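Side-chain contacts in Dps family DNA-binding stress response protein (Thermosynechococcus elongatus, PDB 2C41), which probably binds and oxidises iron and may bind DNA, as a stress protein of the Dps family that assembles from twelve ferritin-like subunits: residues C[42-45]-C[46-49]; C[93-96]-C[97-101]; C[21-24]-C[25-29]. One frame throughout, in Å; residues are numbered along the deposited sequence.

Contact 1: C[42-45]-C[46-49]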
# COMPACT_ATOMS: atom_id res chain seq x y z
N ARG C 42 -19.18 -2.30 -21.61
CA ARG C 42 -18.18 -2.17 -20.54
C ARG C 42 -18.86 -1.79 -19.23
O ARG C 42 -18.61 -2.42 -18.19
CB ARG C 42 -17.06 -1.18 -20.91
CG ARG C 42 -16.01 -1.01 -19.81
CD ARG C 42 -14.98 0.07 -20.15
NE ARG C 42 -14.15 0.43 -18.98
CZ ARG C 42 -14.55 1.18 -17.95
NH1 ARG C 42 -15.78 1.69 -17.89
NH2 ARG C 42 -13.71 1.44 -16.95
N ASP C 43 -19.74 -0.79 -19.29
CA ASP C 43 -20.46 -0.28 -18.12
C ASP C 43 -21.22 -1.41 -17.41
O ASP C 43 -21.11 -1.58 -16.20
CB ASP C 43 -21.43 0.85 -18.50
CG ASP C 43 -21.79 1.76 -17.32
OD1 ASP C 43 -20.93 1.99 -16.43
OD2 ASP C 43 -22.93 2.29 -17.29
N LEU C 44 -21.99 -2.18 -18.18
CA LEU C 44 -22.78 -3.26 -17.59
C LEU C 44 -21.96 -4.49 -17.19
O LEU C 44 -22.23 -5.11 -16.16
CB LEU C 44 -23.96 -3.64 -18.49
CG LEU C 44 -25.13 -2.64 -18.33
CD1 LEU C 44 -26.18 -2.87 -19.36
CD2 LEU C 44 -25.75 -2.69 -16.93
N HIS C 45 -20.96 -4.83 -18.00
CA HIS C 45 -20.01 -5.89 -17.66
C HIS C 45 -19.46 -5.62 -16.25
O HIS C 45 -19.43 -6.51 -15.38
CB HIS C 45 -18.90 -5.90 -18.72
CG HIS C 45 -17.94 -7.05 -18.62
ND1 HIS C 45 -18.33 -8.36 -18.78
CD2 HIS C 45 -16.60 -7.07 -18.44
CE1 HIS C 45 -17.27 -9.14 -18.69
NE2 HIS C 45 -16.21 -8.39 -18.49
N LEU C 46 -19.07 -4.37 -16.01
CA LEU C 46 -18.56 -3.96 -14.70
C LEU C 46 -19.64 -3.97 -13.62
O LEU C 46 -19.39 -4.48 -12.52
CB LEU C 46 -17.93 -2.56 -14.77
CG LEU C 46 -16.59 -2.56 -15.49
CD1 LEU C 46 -16.10 -1.15 -15.80
CD2 LEU C 46 -15.57 -3.35 -14.66
N LEU C 47 -20.81 -3.42 -13.92
CA LEU C 47 -21.92 -3.42 -12.96
C LEU C 47 -22.21 -4.81 -12.44
O LEU C 47 -22.30 -5.03 -11.23
CB LEU C 47 -23.19 -2.81 -13.56
CG LEU C 47 -24.39 -2.84 -12.62
CD1 LEU C 47 -24.34 -1.71 -11.59
CD2 LEU C 47 -25.68 -2.79 -13.43
N PHE C 48 -22.35 -5.77 -13.36
CA PHE C 48 -22.69 -7.13 -12.99
C PHE C 48 -21.59 -7.79 -12.15
O PHE C 48 -21.89 -8.53 -11.22
CB PHE C 48 -23.04 -7.96 -14.23
CG PHE C 48 -24.29 -7.49 -14.93
CD1 PHE C 48 -24.31 -7.34 -16.32
CD2 PHE C 48 -25.45 -7.23 -14.20
CE1 PHE C 48 -25.48 -6.91 -16.97
CE2 PHE C 48 -26.63 -6.80 -14.84
CZ PHE C 48 -26.64 -6.64 -16.22
N GLU C 49 -20.34 -7.49 -12.46
CA GLU C 49 -19.23 -8.01 -11.67
C GLU C 49 -19.21 -7.38 -10.28
O GLU C 49 -19.00 -8.08 -9.28
CB GLU C 49 -17.90 -7.79 -12.40
CG GLU C 49 -16.71 -8.44 -11.70
CD GLU C 49 -16.66 -9.97 -11.81
OE1 GLU C 49 -17.61 -10.62 -12.30
OE2 GLU C 49 -15.63 -10.53 -11.39
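R42 and L46 meet one turn apart near the start of helix 41-68, one of the long helices of the ferritin-like four-helix bundle. The contact between them is apolar on charged: CD1 of L46 sits over the centre of the R42 guanidinium, 3.4 Å above its plane. The extended R42 chain carries that group to a second subunit, whose D43 and E50 take it in salt bridges; the leucine thus covers one face of an ion-paired group.

The apolar packing lies on the bundle side. L44 and L47 run alongside each other, their CD2 methyls 3.5 Å apart, and both also touch F149 of helix 126-149. F48 crosses L44, bringing CE1 to 3.9 Å from L44 CB, and reaches Y29 and H33 of helix 6-35. Shortening F48 to an alanine is likely to open a gap where helix 41-68 meets Y29 and H33, and to take from L44 CB the ring that crosses it.

Backbone bonds of the i to i+4 kind tie the turn together. The straightest runs from F48 N to L44 O, with an N-H...O angle of 172°, and the same carbonyl oxygen lies 3.1 Å from F48 CD1.

Contact 2: C[93-96]-C[97-101]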
# COMPACT_ATOMS: atom_id res chain seq x y z
N LEU C 93 -31.25 -14.32 -22.87
CA LEU C 93 -31.97 -13.14 -22.39
C LEU C 93 -31.40 -11.87 -23.02
O LEU C 93 -30.19 -11.80 -23.27
CB LEU C 93 -31.86 -13.01 -20.87
CG LEU C 93 -32.27 -14.18 -19.96
CD1 LEU C 93 -31.94 -13.85 -18.51
CD2 LEU C 93 -33.74 -14.51 -20.12
N THR C 94 -32.25 -10.88 -23.24
CA THR C 94 -31.76 -9.55 -23.60
C THR C 94 -31.17 -8.91 -22.35
O THR C 94 -31.42 -9.38 -21.22
CB THR C 94 -32.88 -8.62 -24.13
OG1 THR C 94 -33.79 -8.31 -23.07
CG2 THR C 94 -33.63 -9.25 -25.31
N VAL C 95 -30.39 -7.85 -22.54
CA VAL C 95 -29.86 -7.11 -21.39
C VAL C 95 -31.00 -6.59 -20.51
O VAL C 95 -30.94 -6.71 -19.28
CB VAL C 95 -28.90 -5.97 -21.83
CG1 VAL C 95 -28.37 -5.23 -20.64
CG2 VAL C 95 -27.73 -6.55 -22.62
N LYS C 96 -32.05 -6.03 -21.13
CA LYS C 96 -33.21 -5.56 -20.38
C LYS C 96 -33.80 -6.68 -19.51
O LYS C 96 -34.09 -6.46 -18.33
CB LYS C 96 -34.28 -4.99 -21.32
CG LYS C 96 -35.55 -4.53 -20.60
CD LYS C 96 -36.47 -3.77 -21.54
CE LYS C 96 -37.61 -3.16 -20.75
NZ LYS C 96 -38.06 -1.88 -21.37
N GLN C 97 -33.96 -7.86 -20.10
CA GLN C 97 -34.48 -9.03 -19.38
C GLN C 97 -33.58 -9.45 -18.21
O GLN C 97 -34.08 -9.83 -17.16
CB GLN C 97 -34.68 -10.22 -20.33
CG GLN C 97 -35.95 -10.10 -21.15
CD GLN C 97 -36.05 -11.12 -22.28
OE1 GLN C 97 -35.04 -11.65 -22.77
NE2 GLN C 97 -37.29 -11.40 -22.70
N MET C 98 -32.27 -9.39 -18.41
CA MET C 98 -31.32 -9.71 -17.33
C MET C 98 -31.54 -8.79 -16.13
O MET C 98 -31.60 -9.24 -14.98
CB MET C 98 -29.87 -9.55 -17.80
CG MET C 98 -29.43 -10.57 -18.83
SD MET C 98 -27.77 -10.17 -19.41
CE MET C 98 -27.73 -11.19 -20.89
N ILE C 99 -31.63 -7.50 -16.42
CA ILE C 99 -31.84 -6.47 -15.40
C ILE C 99 -33.18 -6.67 -14.67
O ILE C 99 -33.23 -6.62 -13.44
CB ILE C 99 -31.68 -5.05 -15.98
CG1 ILE C 99 -30.23 -4.86 -16.47
CG2 ILE C 99 -32.02 -3.99 -14.93
CD1 ILE C 99 -29.94 -3.51 -17.12
N GLU C 100 -34.25 -6.92 -15.43
CA GLU C 100 -35.57 -7.17 -14.86
C GLU C 100 -35.57 -8.41 -13.96
O GLU C 100 -36.14 -8.40 -12.87
CB GLU C 100 -36.62 -7.28 -15.96
CG GLU C 100 -36.76 -6.00 -16.80
CD GLU C 100 -37.86 -5.07 -16.32
OE1 GLU C 100 -38.18 -5.08 -15.11
OE2 GLU C 100 -38.39 -4.30 -17.17
N GLU C 101 -34.91 -9.47 -14.42
CA GLU C 101 -34.77 -10.71 -13.65
C GLU C 101 -34.02 -10.45 -12.35
O GLU C 101 -34.44 -10.90 -11.28
CB GLU C 101 -34.03 -11.77 -14.48
CG GLU C 101 -33.92 -13.13 -13.81
CD GLU C 101 -33.34 -14.17 -14.74
OE1 GLU C 101 -34.13 -14.99 -15.26
OE2 GLU C 101 -32.11 -14.16 -14.97
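The contact between L93-K96 and Q97-E101 is an N-terminal helix cap, where the loop before helix 95-122 leads into its first turn. T94 is the N-cap residue. Its OG1, placed between its own backbone N and carbonyl carbon (chi1 68°), accepts from Q97 N at 3.0 Å, meeting an amide of the first turn, where helical i to i+4 acceptors are lacking. The bond is returned by the Q97 side chain, which reaches back so that OE1 accepts from T94 N at 2.9 Å; the N-H points almost straight at the oxygen (168°), although the donor is tilted 21° from the amide plane. Each side chain is thus tied to the other residue's backbone N-H.

Around the cap, L93 folds back over the first turn. Its CB packs on M98 CG at 4.0 Å, while CD1 comes to 3.6 Å from E101 OE2, the two side chains crossing at about a right angle. That carboxylate oxygen is hydrogen-bonded by Y32 and S89. On another side K96 and E100 run alongside each other, but K96 NZ stays 4.9 Å from E100 OE2, so any attraction is at longer range. V95 and I99 turn to the bundle, touching L44 and F48 of helix 41-68 respectively. The paired side-chain-to-backbone bonds of T94 and Q97 define a capping box.

Contact 3: C[21-24]-C[25-29]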
# COMPACT_ATOMS: atom_id res chain seq x y z
N ASN C 21 -29.77 -18.80 -1.76
CA ASN C 21 -30.13 -17.65 -2.60
C ASN C 21 -28.91 -16.82 -3.00
O ASN C 21 -28.82 -16.35 -4.13
CB ASN C 21 -31.18 -16.75 -1.93
CG ASN C 21 -32.57 -17.36 -1.95
OD1 ASN C 21 -33.47 -16.90 -1.24
ND2 ASN C 21 -32.77 -18.39 -2.76
N ALA C 22 -27.97 -16.64 -2.07
CA ALA C 22 -26.75 -15.88 -2.36
C ALA C 22 -25.94 -16.59 -3.45
O ALA C 22 -25.41 -15.94 -4.37
CB ALA C 22 -25.92 -15.70 -1.11
N VAL C 23 -25.84 -17.91 -3.36
CA VAL C 23 -25.11 -18.70 -4.36
C VAL C 23 -25.75 -18.58 -5.75
O VAL C 23 -25.06 -18.30 -6.73
CB VAL C 23 -25.01 -20.19 -3.94
CG1 VAL C 23 -24.47 -21.05 -5.08
CG2 VAL C 23 -24.14 -20.32 -2.68
N VAL C 24 -27.07 -18.77 -5.83
CA VAL C 24 -27.77 -18.68 -7.12
C VAL C 24 -27.74 -17.26 -7.67
O VAL C 24 -27.51 -17.06 -8.87
CB VAL C 24 -29.24 -19.20 -7.02
CG1 VAL C 24 -30.03 -18.95 -8.33
CG2 VAL C 24 -29.22 -20.67 -6.68
N MET C 25 -27.94 -16.27 -6.81
CA MET C 25 -27.89 -14.88 -7.20
C MET C 25 -26.51 -14.51 -7.75
O MET C 25 -26.38 -13.80 -8.75
CB MET C 25 -28.22 -14.00 -6.01
CG MET C 25 -28.63 -12.62 -6.40
SD MET C 25 -30.23 -12.68 -7.24
CE MET C 25 -30.32 -10.93 -7.62
N TYR C 26 -25.47 -15.01 -7.08
CA TYR C 26 -24.11 -14.80 -7.55
C TYR C 26 -23.91 -15.40 -8.95
O TYR C 26 -23.41 -14.73 -9.86
CB TYR C 26 -23.09 -15.38 -6.57
CG TYR C 26 -21.71 -15.36 -7.17
CD1 TYR C 26 -21.05 -14.15 -7.37
CD2 TYR C 26 -21.08 -16.54 -7.59
CE1 TYR C 26 -19.78 -14.10 -7.94
CE2 TYR C 26 -19.81 -16.50 -8.17
CZ TYR C 26 -19.18 -15.27 -8.34
OH TYR C 26 -17.93 -15.19 -8.90
N LEU C 27 -24.30 -16.66 -9.11
CA LEU C 27 -24.14 -17.34 -10.40
C LEU C 27 -24.97 -16.68 -11.50
O LEU C 27 -24.51 -16.58 -12.64
CB LEU C 27 -24.45 -18.84 -10.27
CG LEU C 27 -23.48 -19.65 -9.40
CD1 LEU C 27 -24.02 -21.05 -9.19
CD2 LEU C 27 -22.07 -19.67 -9.99
N ASN C 28 -26.17 -16.19 -11.15
CA ASN C 28 -26.94 -15.35 -12.08
C ASN C 28 -26.16 -14.12 -12.51
O ASN C 28 -26.11 -13.80 -13.69
CB ASN C 28 -28.27 -14.90 -11.45
CG ASN C 28 -29.32 -15.99 -11.42
OD1 ASN C 28 -30.41 -15.78 -10.87
ND2 ASN C 28 -29.02 -17.13 -12.00
N TYR C 29 -25.56 -13.42 -11.55
CA TYR C 29 -24.74 -12.23 -11.86
C TYR C 29 -23.60 -12.54 -12.82
O TYR C 29 -23.29 -11.74 -13.71
CB TYR C 29 -24.23 -11.54 -10.60
CG TYR C 29 -25.10 -10.39 -10.14
CD1 TYR C 29 -25.36 -9.31 -11.00
CD2 TYR C 29 -25.65 -10.36 -8.86
CE1 TYR C 29 -26.15 -8.23 -10.60
CE2 TYR C 29 -26.44 -9.28 -8.44
CZ TYR C 29 -26.68 -8.23 -9.31
OH TYR C 29 -27.46 -7.16 -8.92
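L27 and V23 come together through their first torsions: CG of L27 lies beside its backbone N and anti to the carbonyl carbon (chi1 -66°), while V23 turns CG1 anti to its own N (chi1 170°). The two side chains then run alongside each other, pointing the same way, and L27 CD1 reaches V23 CG1 at 4.1 Å. The leucine also stays close to the preceding turn, with CG 3.4 Å from V23 O, the carbonyl oxygen that accepts the L27 N-H. Beyond this pair, V23 rests on I59 of helix 41-68 in its own chain, whereas L27 meets P77 of a neighbouring subunit.

This is the middle of helix 6-35, a long helix of the ferritin-like four-helix bundle, and all the touching residues are buried. Successive i to i+4 bonds hold the turn: M25 N to N21 O at 2.8 Å, Y26 N to A22 O at 2.9 Å and N28 N to V24 O at 2.8 Å.

M25 and Y26 both touch the earlier turn through CB and then lead away from it. M25 CB lies 3.1 Å from N21 O, and its side chain packs against N105 and H106 of helix 95-122 and V55 of helix 41-68. The Y26 ring has V23 O at its edge, near the ring plane, while Y26 CB is 3.2 Å from A22 O. The ring itself meets F56 of its own chain, their planes at about 55°, and packs on F56 of another subunit.

All three contacts are turns of long bundle helices, each on a different one. Contact 3 lies nearest the centre of the chain and is wholly buried; contact 1, mostly buried, lies farther out, where R42 and D43 pair with other subunits, and contact 2, at a helix start, is partly buried and alone has exposed residues, Q97 and E100. Their chemistry differs likewise: backbone bonds and apolar packing in contact 3, a leucine methyl over a guanidinium in contact 1, side-chain capping in contact 2. Contacts 1 and 2 touch directly, L44 CD1 lying 3.5 Å from V95 CG1, and contact 1 meets contact 3 through F48 and Y29. Contacts 2 and 3 do not touch, their nearest atoms being about 5 Å apart.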